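Local coordinates for protein cellulase (Xanthomonas axonopodis pv. citri, PDB 5HOS) that probably hydrolyses internal beta-1,4-glucosidic bonds of cellulose and related glucans as an endoglucanase of glycosyl hydrolase family 5, at residues F256-R261 and N294-W298. Sequence-based numbering, arbitrary orientation.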
ATOM      1  N   PHE A 256     -12.464   6.943 -10.772  1.00 20.27           N
ATOM      2  CA  PHE A 256     -12.247   5.757  -9.930  1.00 18.76           C
ATOM      3  C   PHE A 256     -13.299   5.655  -8.826  1.00 19.74           C
ATOM      4  O   PHE A 256     -13.845   4.572  -8.571  1.00 18.51           O
ATOM      5  CB  PHE A 256     -10.836   5.776  -9.340  1.00 18.53           C
ATOM      6  CG  PHE A 256     -10.507   4.571  -8.503  1.00 18.11           C
ATOM      7  CD1 PHE A 256     -10.423   3.309  -9.074  1.00 17.65           C
ATOM      8  CD2 PHE A 256     -10.291   4.698  -7.134  1.00 17.83           C
ATOM      9  CE1 PHE A 256     -10.127   2.192  -8.298  1.00 18.68           C
ATOM     10  CE2 PHE A 256      -9.986   3.586  -6.351  1.00 18.75           C
ATOM     11  CZ  PHE A 256      -9.910   2.332  -6.935  1.00 18.59           C
ATOM     12  N   THR A 257     -13.605   6.793  -8.204  1.00 19.04           N
ATOM     13  CA  THR A 257     -14.600   6.856  -7.137  1.00 20.68           C
ATOM     14  C   THR A 257     -15.984   6.399  -7.613  1.00 21.72           C
ATOM     15  O   THR A 257     -16.633   5.569  -6.961  1.00 21.37           O
ATOM     16  CB  THR A 257     -14.639   8.270  -6.519  1.00 22.03           C
ATOM     17  OG1 THR A 257     -13.346   8.565  -5.958  1.00 21.79           O
ATOM     18  CG2 THR A 257     -15.681   8.365  -5.430  1.00 23.02           C
ATOM     19  N   GLU A 258     -16.433   6.912  -8.750  1.00 21.40           N
ATOM     20  CA  GLU A 258     -17.732   6.489  -9.289  1.00 22.94           C
ATOM     21  C   GLU A 258     -17.710   5.020  -9.768  1.00 20.22           C
ATOM     22  O   GLU A 258     -18.725   4.319  -9.680  1.00 20.88           O
ATOM     23  CB  GLU A 258     -18.198   7.441 -10.398  1.00 27.29           C
ATOM     24  CG  GLU A 258     -19.641   7.209 -10.848  1.00 33.01           C
ATOM     25  CD  GLU A 258     -20.667   7.296  -9.726  1.00 35.56           C
ATOM     26  OE1 GLU A 258     -21.667   6.535  -9.787  1.00 40.29           O
ATOM     27  OE2 GLU A 258     -20.467   8.109  -8.793  1.00 34.47           O
ATOM     28  N   TRP A 259     -16.561   4.563 -10.266  1.00 18.92           N
ATOM     29  CA  TRP A 259     -16.382   3.151 -10.621  1.00 17.92           C
ATOM     30  C   TRP A 259     -16.590   2.265  -9.382  1.00 19.30           C
ATOM     31  O   TRP A 259     -17.300   1.256  -9.458  1.00 19.83           O
ATOM     32  CB  TRP A 259     -14.989   2.893 -11.235  1.00 15.51           C
ATOM     33  CG  TRP A 259     -14.796   1.461 -11.659  1.00 16.17           C
ATOM     34  CD1 TRP A 259     -15.105   0.912 -12.869  1.00 18.17           C
ATOM     35  CD2 TRP A 259     -14.269   0.395 -10.858  1.00 19.67           C
ATOM     36  NE1 TRP A 259     -14.802  -0.431 -12.874  1.00 19.14           N
ATOM     37  CE2 TRP A 259     -14.285  -0.775 -11.655  1.00 20.08           C
ATOM     38  CE3 TRP A 259     -13.774   0.317  -9.545  1.00 20.19           C
ATOM     39  CZ2 TRP A 259     -13.820  -2.013 -11.187  1.00 21.01           C
ATOM     40  CZ3 TRP A 259     -13.317  -0.919  -9.077  1.00 20.91           C
ATOM     41  CH2 TRP A 259     -13.349  -2.066  -9.899  1.00 21.47           C
ATOM     42  N   LEU A 260     -15.980   2.648  -8.254  1.00 17.72           N
ATOM     43  CA  LEU A 260     -16.158   1.908  -6.996  1.00 17.80           C
ATOM     44  C   LEU A 260     -17.636   1.830  -6.616  1.00 19.31           C
ATOM     45  O   LEU A 260     -18.139   0.767  -6.244  1.00 19.27           O
ATOM     46  CB  LEU A 260     -15.357   2.547  -5.852  1.00 17.39           C
ATOM     47  CG  LEU A 260     -13.829   2.445  -5.877  1.00 17.84           C
ATOM     48  CD1 LEU A 260     -13.265   3.300  -4.749  1.00 15.92           C
ATOM     49  CD2 LEU A 260     -13.345   1.013  -5.734  1.00 20.12           C
ATOM     50  N   ARG A 261     -18.322   2.962  -6.749  1.00 21.05           N
ATOM     51  CA  ARG A 261     -19.738   3.073  -6.386  1.00 23.22           C
ATOM     52  C   ARG A 261     -20.617   2.177  -7.260  1.00 22.95           C
ATOM     53  O   ARG A 261     -21.449   1.429  -6.748  1.00 23.28           O
ATOM     54  CB  ARG A 261     -20.185   4.538  -6.478  1.00 25.36           C
ATOM     55  CG  ARG A 261     -21.483   4.859  -5.757  1.00 27.18           C
ATOM     56  CD  ARG A 261     -21.702   6.365  -5.647  1.00 27.98           C
ATOM     57  NE  ARG A 261     -20.878   6.970  -4.591  1.00 27.67           N
ATOM     58  CZ  ARG A 261     -20.032   8.000  -4.718  1.00 27.39           C
ATOM     59  NH1 ARG A 261     -19.359   8.424  -3.646  1.00 27.45           N
ATOM     60  NH2 ARG A 261     -19.840   8.633  -5.875  1.00 28.66           N
ATOM     61  N   ASN A 294     -16.750  11.187   0.330  1.00 26.72           N
ATOM     62  CA  ASN A 294     -17.129   9.985  -0.416  1.00 25.85           C
ATOM     63  C   ASN A 294     -16.735   8.706   0.327  1.00 26.30           C
ATOM     64  O   ASN A 294     -16.229   7.750  -0.268  1.00 24.65           O
ATOM     65  CB  ASN A 294     -16.489  10.047  -1.801  1.00 24.88           C
ATOM     66  CG  ASN A 294     -17.096  11.134  -2.658  1.00 26.47           C
ATOM     67  OD1 ASN A 294     -18.120  10.916  -3.295  1.00 30.24           O
ATOM     68  ND2 ASN A 294     -16.478  12.311  -2.672  1.00 25.01           N
ATOM     69  N   SER A 295     -17.020   8.697   1.631  1.00 27.44           N
ATOM     70  CA  SER A 295     -16.682   7.585   2.521  1.00 27.14           C
ATOM     71  C   SER A 295     -17.591   6.359   2.362  1.00 25.27           C
ATOM     72  O   SER A 295     -17.330   5.338   2.979  1.00 25.56           O
ATOM     73  CB  SER A 295     -16.697   8.052   3.985  1.00 29.45           C
ATOM     74  OG  SER A 295     -18.002   8.436   4.409  1.00 31.69           O
ATOM     75  N   ASP A 296     -18.656   6.451   1.560  1.00 25.56           N
ATOM     76  CA  ASP A 296     -19.413   5.254   1.172  1.00 26.22           C
ATOM     77  C   ASP A 296     -18.529   4.275   0.382  1.00 24.14           C
ATOM     78  O   ASP A 296     -18.726   3.062   0.448  1.00 25.99           O
ATOM     79  CB  ASP A 296     -20.705   5.602   0.401  1.00 27.59           C
ATOM     80  CG  ASP A 296     -20.444   6.316  -0.917  1.00 29.51           C
ATOM     81  OD1 ASP A 296     -19.556   7.189  -0.976  1.00 28.90           O
ATOM     82  OD2 ASP A 296     -21.143   6.016  -1.903  1.00 33.45           O
ATOM     83  N   VAL A 297     -17.533   4.797  -0.335  1.00 22.63           N
ATOM     84  CA  VAL A 297     -16.586   3.939  -1.056  1.00 21.84           C
ATOM     85  C   VAL A 297     -15.145   4.020  -0.539  1.00 19.96           C
ATOM     86  O   VAL A 297     -14.476   3.011  -0.517  1.00 20.79           O
ATOM     87  CB  VAL A 297     -16.637   4.165  -2.582  1.00 23.28           C
ATOM     88  CG1 VAL A 297     -18.038   3.884  -3.108  1.00 24.69           C
ATOM     89  CG2 VAL A 297     -16.193   5.566  -2.971  1.00 23.88           C
ATOM     90  N   TRP A 298     -14.674   5.192  -0.121  1.00 19.16           N
ATOM     91  CA  TRP A 298     -13.306   5.312   0.399  1.00 19.16           C
ATOM     92  C   TRP A 298     -13.235   4.845   1.849  1.00 20.10           C
ATOM     93  O   TRP A 298     -13.982   5.337   2.697  1.00 23.08           O
ATOM     94  CB  TRP A 298     -12.777   6.734   0.250  1.00 19.90           C
ATOM     95  CG  TRP A 298     -12.470   7.081  -1.175  1.00 20.52           C
ATOM     96  CD1 TRP A 298     -13.205   7.885  -2.002  1.00 21.26           C
ATOM     97  CD2 TRP A 298     -11.362   6.609  -1.954  1.00 20.42           C
ATOM     98  NE1 TRP A 298     -12.610   7.960  -3.242  1.00 19.66           N
ATOM     99  CE2 TRP A 298     -11.486   7.178  -3.244  1.00 19.99           C
ATOM    100  CE3 TRP A 298     -10.276   5.759  -1.687  1.00 20.01           C
ATOM    101  CZ2 TRP A 298     -10.554   6.941  -4.260  1.00 19.62           C
ATOM    102  CZ3 TRP A 298      -9.354   5.512  -2.701  1.00 20.00           C
ATOM    103  CH2 TRP A 298      -9.500   6.102  -3.975  1.00 20.07           C
TER
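The guanidinium of Arg-261 is held by three side chains at once: Asp-296 and Asn-294 across the contact and Glu-258 one turn back on its own helix. The site belongs to the outer layer of a (beta/alpha)8 barrel, where helix 248-262 packs on the loop before, and the first residue of, the last barrel strand, 298-306. Arg-261 grips Asp-296 side-on, its NE to OD2 and its NH1 to OD1, each 2.9 Å; both bonds use syn lone pairs, and the guanidinium and carboxylate planes lie 6° apart. Arg-261 NH1 also donates to Asn-294 OD1 at 2.8 Å, on a lone pair in the carbonyl plane, though the amide is turned well out of the guanidinium plane. Arg-261 NH2 meets Glu-258 OE2 at 3.0 Å; the four bonds together should restrict the group's rotation. A bend at chi3 turns the otherwise extended arginine chain toward these acceptors. Deeper in, Val-297 faces the helix: its CB lies 3.9 Å from Leu-260 CB, its CG2 touches Thr-257 CG2, and its CG1 packs on the Arg-261 backbone. Phe-256 and Trp-298 meet obliquely, planes at 54°, with Trp-298 CH2 at the phenyl edge. Thr-257 OG1, which also hydrogen-bonds Leu-253 O within the helix, accepts from Trp-298 NE1 at 2.9 Å, near the indole plane but bent to 147° at the hydrogen.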